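Fatty acid synthase 1, isoform A (Drosophila melanogaster, PDB 6FN6) probably builds long-chain saturated fatty acids from acetyl-CoA and malonyl-CoA with NADPH, this chain being its modifying region of dehydratase, enoylreductase and ketoreductase. Local coordinates at residues Leu40-Phe45 with Phe79-Phe83; Leu140-Asp144 with Arg188-Leu192; Lys670-Trp674 with Gln847-Val851; Leu788-Leu793 with Lys811-Ser815. One frame throughout, in Å; residues are numbered along the deposited sequence.

Interaction 1: Leu40-Phe45 with Phe79-Phe83; sequences LAWQTF and FGINF
F45 lays the CD1 corner of its ring over one face of F83, offset toward the rim, with F45 CD1 3.6 Å from F83 CE2. The two planes are inclined at 34° and their centroids stand 5.2 Å apart. F45 reaches this face because its CG is anti to the backbone N (chi1 -176°). At the edge of F83, near its plane, sits the T44 hydroxyl, and the carbonyl oxygen of A41 comes to 3.7 Å from F83 CZ. F45, T44 and A41 belong to helix 34-48, which packs on strand 76-83 in the predicted N-terminal hotdog fold of the dehydratase, the long helix lying against its sheet as in other hotdog domains. From the middle of the strand, I81 sends CD1 to T44, tip to tip, 3.7 Å from T44 OG1, and also touches CB of L40. The T44 hydroxyl is turned back to its own helix, donating to L40 O at 2.8 Å; T44 N reaches the same oxygen from the opposite face of its plane. Farther along, L40 crosses F79 at about a right angle, L40 CD1 lying 3.6 Å from F79 CD2. I104 of strand 98-105 touches both F45 and F83.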
loop_
_atom_site.group_PDB
_atom_site.type_symbol
_atom_site.label_atom_id
_atom_site.label_comp_id
_atom_site.label_asym_id
_atom_site.label_seq_id
_atom_site.Cartn_x
_atom_site.Cartn_y
_atom_site.Cartn_z
ATOM N N LEU A 40 3.889 8.172 26.947
ATOM C CA LEU A 40 5.058 7.319 27.142
ATOM C C LEU A 40 6.045 7.469 25.989
ATOM O O LEU A 40 7.250 7.593 26.206
ATOM C CB LEU A 40 4.643 5.853 27.278
ATOM C CG LEU A 40 3.847 5.450 28.523
ATOM C CD1 LEU A 40 3.633 3.943 28.539
ATOM C CD2 LEU A 40 4.531 5.907 29.811
ATOM N N ALA A 41 5.529 7.458 24.765
ATOM C CA ALA A 41 6.366 7.629 23.584
ATOM C C ALA A 41 6.995 9.015 23.599
ATOM O O ALA A 41 8.170 9.187 23.273
ATOM C CB ALA A 41 5.551 7.424 22.315
ATOM N N TRP A 42 6.199 10.000 23.994
ATOM C CA TRP A 42 6.657 11.379 24.067
ATOM C C TRP A 42 7.766 11.532 25.104
ATOM O O TRP A 42 8.814 12.117 24.827
ATOM C CB TRP A 42 5.479 12.295 24.404
ATOM C CG TRP A 42 5.828 13.740 24.564
ATOM C CD1 TRP A 42 6.943 14.376 24.101
ATOM C CD2 TRP A 42 5.051 14.733 25.241
ATOM N NE1 TRP A 42 6.906 15.705 24.450
ATOM C CE2 TRP A 42 5.755 15.948 25.151
ATOM C CE3 TRP A 42 3.826 14.710 25.916
ATOM C CZ2 TRP A 42 5.274 17.129 25.709
ATOM C CZ3 TRP A 42 3.352 15.885 26.470
ATOM C CH2 TRP A 42 4.075 17.078 26.364
ATOM N N GLN A 43 7.526 11.007 26.301
ATOM C CA GLN A 43 8.467 11.153 27.405
ATOM C C GLN A 43 9.808 10.489 27.116
ATOM O O GLN A 43 10.846 11.151 27.108
ATOM C CB GLN A 43 7.867 10.576 28.687
ATOM C CG GLN A 43 6.831 11.482 29.332
ATOM C CD GLN A 43 6.206 10.873 30.568
ATOM O OE1 GLN A 43 6.323 9.673 30.812
ATOM N NE2 GLN A 43 5.536 11.702 31.359
ATOM N N THR A 44 9.784 9.184 26.869
ATOM C CA THR A 44 11.014 8.429 26.669
ATOM C C THR A 44 11.824 8.972 25.498
ATOM O O THR A 44 13.051 9.016 25.556
ATOM C CB THR A 44 10.729 6.935 26.423
ATOM O OG1 THR A 44 9.766 6.792 25.371
ATOM C CG2 THR A 44 10.204 6.273 27.693
ATOM N N PHE A 45 11.138 9.387 24.439
ATOM C CA PHE A 45 11.814 9.907 23.254
ATOM C C PHE A 45 12.578 11.190 23.560
ATOM O O PHE A 45 13.678 11.403 23.049
ATOM C CB PHE A 45 10.811 10.155 22.128
ATOM C CG PHE A 45 11.447 10.606 20.845
ATOM C CD1 PHE A 45 12.259 9.748 20.119
ATOM C CD2 PHE A 45 11.228 11.883 20.359
ATOM C CE1 PHE A 45 12.847 10.158 18.938
ATOM C CE2 PHE A 45 11.813 12.298 19.177
ATOM C CZ PHE A 45 12.623 11.435 18.466
ATOM N N PHE A 79 5.618 -1.956 29.768
ATOM C CA PHE A 79 5.591 -1.476 28.389
ATOM C C PHE A 79 7.006 -1.397 27.819
ATOM O O PHE A 79 7.905 -0.829 28.440
ATOM C CB PHE A 79 4.919 -0.102 28.295
ATOM C CG PHE A 79 3.468 -0.098 28.695
ATOM C CD1 PHE A 79 2.519 -0.755 27.928
ATOM C CD2 PHE A 79 3.051 0.581 29.827
ATOM C CE1 PHE A 79 1.181 -0.743 28.292
ATOM C CE2 PHE A 79 1.718 0.596 30.194
ATOM C CZ PHE A 79 0.782 -0.067 29.425
ATOM N N GLY A 80 7.193 -1.979 26.637
ATOM C CA GLY A 80 8.463 -1.922 25.930
ATOM C C GLY A 80 8.416 -0.977 24.743
ATOM O O GLY A 80 7.554 -1.114 23.878
ATOM N N ILE A 81 9.336 -0.016 24.705
ATOM C CA ILE A 81 9.348 0.998 23.651
ATOM C C ILE A 81 10.650 0.923 22.856
ATOM O O ILE A 81 11.720 0.711 23.425
ATOM C CB ILE A 81 9.156 2.412 24.233
ATOM C CG1 ILE A 81 8.040 2.398 25.285
ATOM C CG2 ILE A 81 8.844 3.398 23.115
ATOM C CD1 ILE A 81 7.701 3.759 25.870
ATOM N N ASN A 82 10.552 1.113 21.541
ATOM C CA ASN A 82 11.720 1.070 20.659
ATOM C C ASN A 82 11.612 2.118 19.550
ATOM O O ASN A 82 10.523 2.392 19.050
ATOM C CB ASN A 82 11.876 -0.323 20.047
ATOM C CG ASN A 82 13.294 -0.604 19.588
ATOM O OD1 ASN A 82 14.048 0.315 19.263
ATOM N ND2 ASN A 82 13.664 -1.878 19.558
ATOM N N PHE A 83 12.750 2.696 19.168
ATOM C CA PHE A 83 12.778 3.754 18.157
ATOM C C PHE A 83 13.807 3.469 17.063
ATOM O O PHE A 83 14.900 2.978 17.341
ATOM C CB PHE A 83 13.094 5.102 18.810
ATOM C CG PHE A 83 12.040 5.582 19.763
ATOM C CD1 PHE A 83 12.068 5.199 21.094
ATOM C CD2 PHE A 83 11.032 6.429 19.338
ATOM C CE1 PHE A 83 11.105 5.640 21.979
ATOM C CE2 PHE A 83 10.064 6.874 20.219
ATOM C CZ PHE A 83 10.102 6.479 21.542
#

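Interaction 2: Leu140-Asp144 with Arg188-Leu192; sequences LRGYD and RELYL
The Y143 hydroxyl donates a hydrogen bond to Y191 O: Y143 OH lies 2.5 Å from Y191 O, in the carbonyl plane and on a lone pair. Y191 O lies at the edge of the Y143 ring, and L190 CD1 makes a CH-pi contact over one face, 3.6 Å from the centroid; a chi1 of -176°, turning L190 CG away from its own N, brings CD1 there. L190 CB packs 3.4 Å from R141 O. A phenylalanine in place of Y143 could keep the leucine on its face but would probably leave Y191 O without this donor and the ring less firmly fixed. Among the charged chains, R141 crosses R188 at about a right angle, one guanidinium face over R188 CA. The like charges are bridged by E137, which forms salt bridges with R141 NE and R188 NH2. The Y143 side chain is about 7 Å from that of H24 and about 8 Å from that of D175, the predicted proton acceptor and donor. In the predicted C-terminal hotdog fold, the contact joins helix 131-141, closed by G142 in a Schellman motif, and strand 143-145 to the start of strand 191-201, with I26 of strand 24-26 touching Y143 and L190, and helix 963-974 touching L140 and R188.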
loop_
_atom_site.group_PDB
_atom_site.type_symbol
_atom_site.label_atom_id
_atom_site.label_comp_id
_atom_site.label_asym_id
_atom_site.label_seq_id
_atom_site.Cartn_x
_atom_site.Cartn_y
_atom_site.Cartn_z
ATOM N N LEU A 140 -23.985 6.214 29.545
ATOM C CA LEU A 140 -24.952 5.399 28.824
ATOM C C LEU A 140 -24.303 4.674 27.656
ATOM O O LEU A 140 -24.793 3.635 27.212
ATOM C CB LEU A 140 -26.113 6.256 28.319
ATOM C CG LEU A 140 -27.329 6.337 29.243
ATOM C CD1 LEU A 140 -26.963 6.935 30.593
ATOM C CD2 LEU A 140 -28.421 7.146 28.572
ATOM N N ARG A 141 -23.207 5.231 27.150
ATOM C CA ARG A 141 -22.517 4.635 26.015
ATOM C C ARG A 141 -21.531 3.545 26.430
ATOM O O ARG A 141 -21.121 2.735 25.603
ATOM C CB ARG A 141 -21.784 5.712 25.225
ATOM C CG ARG A 141 -22.689 6.809 24.695
ATOM C CD ARG A 141 -22.007 7.558 23.565
ATOM N NE ARG A 141 -22.589 8.871 23.313
ATOM C CZ ARG A 141 -22.257 9.645 22.283
ATOM N NH1 ARG A 141 -21.354 9.236 21.398
ATOM N NH2 ARG A 141 -22.834 10.829 22.131
ATOM N N GLY A 142 -21.160 3.522 27.707
ATOM C CA GLY A 142 -20.231 2.526 28.209
ATOM C C GLY A 142 -19.006 3.095 28.901
ATOM O O GLY A 142 -18.299 2.374 29.608
ATOM N N TYR A 143 -18.742 4.383 28.692
ATOM C CA TYR A 143 -17.601 5.036 29.323
ATOM C C TYR A 143 -17.870 5.305 30.798
ATOM O O TYR A 143 -18.800 6.035 31.143
ATOM C CB TYR A 143 -17.273 6.356 28.626
ATOM C CG TYR A 143 -17.079 6.256 27.133
ATOM C CD1 TYR A 143 -15.836 5.955 26.592
ATOM C CD2 TYR A 143 -18.135 6.479 26.263
ATOM C CE1 TYR A 143 -15.653 5.869 25.225
ATOM C CE2 TYR A 143 -17.964 6.396 24.895
ATOM C CZ TYR A 143 -16.721 6.093 24.379
ATOM O OH TYR A 143 -16.555 6.009 23.015
ATOM N N ASP A 144 -17.044 4.728 31.665
ATOM C CA ASP A 144 -17.195 4.913 33.104
ATOM C C ASP A 144 -16.050 5.747 33.662
ATOM O O ASP A 144 -15.331 5.308 34.557
ATOM C CB ASP A 144 -17.244 3.556 33.800
ATOM C CG ASP A 144 -18.285 2.633 33.197
ATOM O OD1 ASP A 144 -19.488 2.841 33.458
ATOM O OD2 ASP A 144 -17.899 1.709 32.448
ATOM N N ARG A 188 -24.962 6.529 19.703
ATOM C CA ARG A 188 -24.688 6.477 21.135
ATOM C C ARG A 188 -24.179 5.108 21.558
ATOM O O ARG A 188 -24.828 4.410 22.334
ATOM C CB ARG A 188 -25.947 6.826 21.928
ATOM C CG ARG A 188 -26.623 8.114 21.494
ATOM C CD ARG A 188 -27.909 8.334 22.273
ATOM N NE ARG A 188 -27.664 8.679 23.671
ATOM C CZ ARG A 188 -28.602 8.692 24.614
ATOM N NH1 ARG A 188 -29.852 8.371 24.312
ATOM N NH2 ARG A 188 -28.289 9.019 25.860
ATOM N N GLU A 189 -23.012 4.733 21.046
ATOM C CA GLU A 189 -22.413 3.446 21.368
ATOM C C GLU A 189 -20.964 3.636 21.801
ATOM O O GLU A 189 -20.437 4.748 21.760
ATOM C CB GLU A 189 -22.490 2.511 20.161
ATOM C CG GLU A 189 -23.897 2.061 19.793
ATOM C CD GLU A 189 -24.573 1.272 20.897
ATOM O OE1 GLU A 189 -25.822 1.245 20.925
ATOM O OE2 GLU A 189 -23.858 0.672 21.729
ATOM N N LEU A 190 -20.323 2.549 22.218
ATOM C CA LEU A 190 -18.957 2.620 22.722
ATOM C C LEU A 190 -17.952 2.656 21.572
ATOM O O LEU A 190 -17.876 1.725 20.770
ATOM C CB LEU A 190 -18.666 1.439 23.651
ATOM C CG LEU A 190 -17.292 1.426 24.324
ATOM C CD1 LEU A 190 -17.113 2.636 25.225
ATOM C CD2 LEU A 190 -17.094 0.141 25.114
ATOM N N TYR A 191 -17.189 3.745 21.504
ATOM C CA TYR A 191 -16.124 3.904 20.519
ATOM C C TYR A 191 -14.765 3.965 21.205
ATOM O O TYR A 191 -14.616 4.624 22.236
ATOM C CB TYR A 191 -16.319 5.183 19.703
ATOM C CG TYR A 191 -17.344 5.101 18.597
ATOM C CD1 TYR A 191 -17.028 4.524 17.374
ATOM C CD2 TYR A 191 -18.621 5.620 18.767
ATOM C CE1 TYR A 191 -17.958 4.456 16.355
ATOM C CE2 TYR A 191 -19.558 5.557 17.754
ATOM C CZ TYR A 191 -19.220 4.975 16.548
ATOM O OH TYR A 191 -20.150 4.908 15.534
ATOM N N LEU A 192 -13.779 3.290 20.624
ATOM C CA LEU A 192 -12.404 3.360 21.111
ATOM C C LEU A 192 -11.476 3.813 19.985
ATOM O O LEU A 192 -11.668 3.426 18.831
ATOM C CB LEU A 192 -11.953 2.007 21.664
ATOM C CG LEU A 192 -12.608 1.540 22.964
ATOM C CD1 LEU A 192 -12.213 0.110 23.270
ATOM C CD2 LEU A 192 -12.211 2.449 24.118
#

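Interaction 3: Lys670-Trp674 with Gln847-Val851; sequences KRMMW and QNQVV
R671 runs its side chain along the flank of helix 844-860, meeting one amide with its carbons and a second with its nitrogen. CB starts 3.5 Å from N848 OD1, and CG keeps to the same oxygen. CD is near both N848 OD1 and Q847 OE1. A bend at chi3 (-66°) then turns NE to Q847, giving a hydrogen bond of 2.9 Å from R671 NE to Q847 OE1. The donor lies almost on the line of the Q847 C=O bond, and the guanidinium and amide planes are inclined by only 21°; the N848 amide is turned almost square to the guanidinium. At the tip, R671 NH2 also lies 3.5 Å from Q847 OE1. A methionine in place of R671 could still lie along N848 but would probably leave Q847 OE1 without its NE donor and that end of the amide less firmly fixed. The other end is held by V839 O, which accepts from Q847 NE2. M672 lays its CE against the same amide, 3.7 Å from Q847 OE1. About a turn further on, V851 packs its CG1 3.4 Å from R671 O and 3.6 Å from W674 CZ2. The indole also donates in its ring plane, W674 NE1 to V851 O at 3.2 Å. The contact packs this loop and the start of strand 673-675 on helix 844-860, which belongs to the dehydrogenase-like enoylreductase part; W674 pairs through its backbone with M654 of strand 652-656 and reaches P689 and S693 of helix 689-702.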
loop_
_atom_site.group_PDB
_atom_site.type_symbol
_atom_site.label_atom_id
_atom_site.label_comp_id
_atom_site.label_asym_id
_atom_site.label_seq_id
_atom_site.Cartn_x
_atom_site.Cartn_y
_atom_site.Cartn_z
ATOM N N LYS A 670 -38.561 -0.239 -7.020
ATOM C CA LYS A 670 -38.860 -0.754 -8.355
ATOM C C LYS A 670 -37.619 -0.754 -9.235
ATOM O O LYS A 670 -37.444 -1.639 -10.073
ATOM C CB LYS A 670 -39.953 0.071 -9.034
ATOM C CG LYS A 670 -41.264 0.154 -8.268
ATOM C CD LYS A 670 -42.270 1.022 -9.011
ATOM C CE LYS A 670 -43.518 1.288 -8.180
ATOM N NZ LYS A 670 -44.357 0.070 -8.005
ATOM N N ARG A 671 -36.753 0.235 -9.042
ATOM C CA ARG A 671 -35.531 0.321 -9.826
ATOM C C ARG A 671 -34.711 -0.947 -9.648
ATOM O O ARG A 671 -34.098 -1.437 -10.597
ATOM C CB ARG A 671 -34.708 1.546 -9.429
ATOM C CG ARG A 671 -35.410 2.872 -9.675
ATOM C CD ARG A 671 -34.478 4.038 -9.400
ATOM N NE ARG A 671 -34.108 4.127 -7.989
ATOM C CZ ARG A 671 -34.709 4.909 -7.095
ATOM N NH1 ARG A 671 -35.726 5.686 -7.448
ATOM N NH2 ARG A 671 -34.289 4.912 -5.838
ATOM N N MET A 672 -34.697 -1.475 -8.427
ATOM C CA MET A 672 -33.943 -2.685 -8.140
ATOM C C MET A 672 -34.862 -3.894 -7.970
ATOM O O MET A 672 -34.891 -4.526 -6.914
ATOM C CB MET A 672 -33.081 -2.481 -6.890
ATOM C CG MET A 672 -31.822 -1.659 -7.154
ATOM S SD MET A 672 -31.061 -0.973 -5.670
ATOM C CE MET A 672 -32.204 0.348 -5.267
ATOM N N MET A 673 -35.604 -4.214 -9.027
ATOM C CA MET A 673 -36.439 -5.412 -9.057
ATOM C C MET A 673 -36.468 -6.039 -10.448
ATOM O O MET A 673 -36.459 -5.343 -11.463
ATOM C CB MET A 673 -37.878 -5.130 -8.608
ATOM C CG MET A 673 -38.040 -4.901 -7.119
ATOM S SD MET A 673 -39.758 -5.057 -6.571
ATOM C CE MET A 673 -40.505 -3.559 -7.180
ATOM N N TRP A 674 -36.504 -7.367 -10.476
ATOM C CA TRP A 674 -36.637 -8.115 -11.717
ATOM C C TRP A 674 -37.876 -8.997 -11.603
ATOM O O TRP A 674 -38.155 -9.538 -10.535
ATOM C CB TRP A 674 -35.403 -8.980 -11.981
ATOM C CG TRP A 674 -34.101 -8.248 -11.937
ATOM C CD1 TRP A 674 -33.390 -7.771 -13.000
ATOM C CD2 TRP A 674 -33.339 -7.926 -10.767
ATOM N NE1 TRP A 674 -32.235 -7.167 -12.564
ATOM C CE2 TRP A 674 -32.180 -7.250 -11.197
ATOM C CE3 TRP A 674 -33.525 -8.144 -9.400
ATOM C CZ2 TRP A 674 -31.213 -6.788 -10.307
ATOM C CZ3 TRP A 674 -32.564 -7.685 -8.518
ATOM C CH2 TRP A 674 -31.423 -7.014 -8.975
ATOM N N GLN A 847 -27.972 2.520 -10.346
ATOM C CA GLN A 847 -28.857 1.425 -9.965
ATOM C C GLN A 847 -29.580 0.859 -11.183
ATOM O O GLN A 847 -29.717 -0.354 -11.331
ATOM C CB GLN A 847 -29.883 1.893 -8.931
ATOM C CG GLN A 847 -29.291 2.300 -7.594
ATOM C CD GLN A 847 -30.258 3.116 -6.759
ATOM O OE1 GLN A 847 -31.386 3.379 -7.176
ATOM N NE2 GLN A 847 -29.824 3.513 -5.569
ATOM N N ASN A 848 -30.042 1.746 -12.055
ATOM C CA ASN A 848 -30.796 1.334 -13.232
ATOM C C ASN A 848 -29.912 0.619 -14.246
ATOM O O ASN A 848 -30.381 -0.253 -14.977
ATOM C CB ASN A 848 -31.461 2.547 -13.881
ATOM C CG ASN A 848 -32.631 3.069 -13.072
ATOM O OD1 ASN A 848 -33.502 2.305 -12.653
ATOM N ND2 ASN A 848 -32.652 4.376 -12.838
ATOM N N GLN A 849 -28.638 0.987 -14.298
ATOM C CA GLN A 849 -27.713 0.359 -15.231
ATOM C C GLN A 849 -27.392 -1.073 -14.802
ATOM O O GLN A 849 -27.435 -1.994 -15.618
ATOM C CB GLN A 849 -26.427 1.176 -15.359
ATOM C CG GLN A 849 -25.409 0.564 -16.312
ATOM C CD GLN A 849 -25.956 0.419 -17.724
ATOM O OE1 GLN A 849 -26.207 -0.689 -18.196
ATOM N NE2 GLN A 849 -26.148 1.544 -18.402
ATOM N N VAL A 850 -27.068 -1.258 -13.525
ATOM C CA VAL A 850 -26.656 -2.569 -13.034
ATOM C C VAL A 850 -27.789 -3.576 -13.203
ATOM O O VAL A 850 -27.552 -4.724 -13.580
ATOM C CB VAL A 850 -26.192 -2.508 -11.554
ATOM C CG1 VAL A 850 -24.939 -1.660 -11.421
ATOM C CG2 VAL A 850 -27.289 -1.968 -10.656
ATOM N N VAL A 851 -29.018 -3.152 -12.931
ATOM C CA VAL A 851 -30.160 -4.046 -13.052
ATOM C C VAL A 851 -30.376 -4.380 -14.525
ATOM O O VAL A 851 -30.776 -5.493 -14.866
ATOM C CB VAL A 851 -31.431 -3.437 -12.418
ATOM C CG1 VAL A 851 -31.217 -3.199 -10.931
ATOM C CG2 VAL A 851 -31.825 -2.144 -13.113
#

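Interaction 4: Leu788-Leu793 with Lys811-Ser815; sequences LSEEKL and KFDLS
D813 receives the backbone N-H of E790 on its carboxylate: E790 N to D813 OD2 is 2.9 Å, using the syn lone pair of that oxygen, and the longer bond from E790 N to D813 OD1, 3.4 Å, is weak. The carboxylate thus faces one N-H with both oxygens, and OD1 has a further partner in S818 OG. Around the polar centre, L793 comes from the opposite direction and places CD1 3.3 Å from D813 OD2. S789 CB lies against the same oxygen and also 3.9 Å from F812 CB. On the outer side, F812 swings its ring away from its own main-chain N (chi1 -178°) and toward E790, whose CG rests 3.5 Å from F812 CE2; the carboxylate of E790 is tilted 54° to the ring. M822 of the second subunit packs on L793 and D813. The contact joins the N-terminal ends of helices 791-797 and 812-816 in the Rossmann-type part of the enoylreductase. D813 grips the backbone at the N-cap residue E790, so the hydrogen bonds use no side-chain atom of E790; the E790 N-H and the S818 hydroxyl, near helix N-terminal ends, would probably favour the charged carboxylate.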
loop_
_atom_site.group_PDB
_atom_site.type_symbol
_atom_site.label_atom_id
_atom_site.label_comp_id
_atom_site.label_asym_id
_atom_site.label_seq_id
_atom_site.Cartn_x
_atom_site.Cartn_y
_atom_site.Cartn_z
ATOM N N LEU A 788 -10.168 -12.351 -0.912
ATOM C CA LEU A 788 -9.164 -12.825 0.038
ATOM C C LEU A 788 -8.461 -11.628 0.673
ATOM O O LEU A 788 -8.636 -10.493 0.225
ATOM C CB LEU A 788 -8.152 -13.739 -0.663
ATOM C CG LEU A 788 -8.509 -15.226 -0.772
ATOM C CD1 LEU A 788 -9.949 -15.439 -1.223
ATOM C CD2 LEU A 788 -7.552 -15.920 -1.725
ATOM N N SER A 789 -7.664 -11.876 1.709
ATOM C CA SER A 789 -7.034 -10.784 2.443
ATOM C C SER A 789 -5.606 -11.104 2.872
ATOM O O SER A 789 -5.168 -12.254 2.816
ATOM C CB SER A 789 -7.872 -10.433 3.676
ATOM O OG SER A 789 -7.922 -11.519 4.580
ATOM N N GLU A 790 -4.897 -10.064 3.307
ATOM C CA GLU A 790 -3.532 -10.186 3.807
ATOM C C GLU A 790 -2.606 -10.846 2.774
ATOM O O GLU A 790 -2.657 -10.494 1.594
ATOM C CB GLU A 790 -3.537 -10.956 5.130
ATOM C CG GLU A 790 -4.336 -10.244 6.219
ATOM C CD GLU A 790 -4.367 -11.005 7.531
ATOM O OE1 GLU A 790 -3.785 -10.508 8.516
ATOM O OE2 GLU A 790 -4.978 -12.093 7.578
ATOM N N GLU A 791 -1.759 -11.781 3.204
ATOM C CA GLU A 791 -0.716 -12.325 2.332
ATOM C C GLU A 791 -1.294 -12.844 1.015
ATOM O O GLU A 791 -0.609 -12.866 -0.007
ATOM C CB GLU A 791 0.065 -13.441 3.043
ATOM C CG GLU A 791 -0.713 -14.732 3.304
ATOM C CD GLU A 791 -1.685 -14.621 4.465
ATOM O OE1 GLU A 791 -1.591 -13.643 5.239
ATOM O OE2 GLU A 791 -2.546 -15.517 4.603
ATOM N N LYS A 792 -2.560 -13.249 1.042
ATOM C CA LYS A 792 -3.226 -13.739 -0.157
ATOM C C LYS A 792 -3.637 -12.584 -1.066
ATOM O O LYS A 792 -3.826 -12.773 -2.268
ATOM C CB LYS A 792 -4.452 -14.577 0.210
ATOM C CG LYS A 792 -4.135 -15.836 1.003
ATOM C CD LYS A 792 -5.406 -16.515 1.493
ATOM C CE LYS A 792 -5.109 -17.538 2.579
ATOM N NZ LYS A 792 -6.349 -18.034 3.242
ATOM N N LEU A 793 -3.787 -11.392 -0.493
ATOM C CA LEU A 793 -4.111 -10.207 -1.284
ATOM C C LEU A 793 -2.869 -9.699 -2.005
ATOM O O LEU A 793 -2.896 -9.461 -3.211
ATOM C CB LEU A 793 -4.699 -9.105 -0.395
ATOM C CG LEU A 793 -5.317 -7.896 -1.110
ATOM C CD1 LEU A 793 -6.387 -7.258 -0.248
ATOM C CD2 LEU A 793 -4.276 -6.848 -1.477
ATOM N N LYS A 811 -13.334 -6.873 2.743
ATOM C CA LYS A 811 -13.454 -5.737 3.654
ATOM C C LYS A 811 -12.333 -5.663 4.689
ATOM O O LYS A 811 -12.093 -4.601 5.263
ATOM C CB LYS A 811 -14.801 -5.792 4.376
ATOM C CG LYS A 811 -16.009 -5.698 3.451
ATOM C CD LYS A 811 -16.065 -4.360 2.728
ATOM C CE LYS A 811 -17.259 -4.286 1.794
ATOM N NZ LYS A 811 -18.546 -4.261 2.537
ATOM N N PHE A 812 -11.640 -6.773 4.920
ATOM C CA PHE A 812 -10.635 -6.822 5.977
ATOM C C PHE A 812 -9.553 -5.760 5.813
ATOM O O PHE A 812 -9.442 -4.845 6.630
ATOM C CB PHE A 812 -9.974 -8.197 6.037
ATOM C CG PHE A 812 -8.958 -8.324 7.134
ATOM C CD1 PHE A 812 -9.352 -8.609 8.430
ATOM C CD2 PHE A 812 -7.611 -8.144 6.873
ATOM C CE1 PHE A 812 -8.422 -8.720 9.444
ATOM C CE2 PHE A 812 -6.674 -8.255 7.884
ATOM C CZ PHE A 812 -7.083 -8.544 9.172
ATOM N N ASP A 813 -8.755 -5.888 4.761
ATOM C CA ASP A 813 -7.623 -4.992 4.552
ATOM C C ASP A 813 -8.065 -3.538 4.418
ATOM O O ASP A 813 -7.326 -2.627 4.788
ATOM C CB ASP A 813 -6.828 -5.423 3.320
ATOM C CG ASP A 813 -6.148 -6.761 3.513
ATOM O OD1 ASP A 813 -5.075 -6.792 4.149
ATOM O OD2 ASP A 813 -6.687 -7.779 3.031
ATOM N N LEU A 814 -9.263 -3.322 3.890
ATOM C CA LEU A 814 -9.808 -1.974 3.785
ATOM C C LEU A 814 -10.077 -1.420 5.178
ATOM O O LEU A 814 -9.677 -0.300 5.498
ATOM C CB LEU A 814 -11.087 -1.964 2.949
ATOM C CG LEU A 814 -10.911 -1.648 1.461
ATOM C CD1 LEU A 814 -9.865 -2.553 0.820
ATOM C CD2 LEU A 814 -12.241 -1.755 0.729
ATOM N N SER A 815 -10.747 -2.217 6.004
ATOM C CA SER A 815 -11.063 -1.823 7.371
ATOM C C SER A 815 -9.797 -1.601 8.188
ATOM O O SER A 815 -9.672 -0.605 8.898
ATOM C CB SER A 815 -11.930 -2.886 8.043
ATOM O OG SER A 815 -13.101 -3.141 7.290
#

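Interactions 1 and 2 are buried and belong to the two predicted hotdog halves of the dehydratase, their centres about 29 Å apart; interactions 3 and 4 are partly buried in the enoylreductase, interaction 4 nested inside the chain loop that interaction 3 closes. Chemistry follows place. Interaction 1, helix on strand, is held across by apolar and aromatic packing alone, whereas interaction 2 combines a leucine-on-ring contact with a tyrosine hydroxyl bond and arginines paired to a glutamate. Interaction 3 relies on two side-chain donors at a helix flank, and interaction 4 on an aspartate holding backbone. Interactions 1 and 4 also lie beside the second subunit.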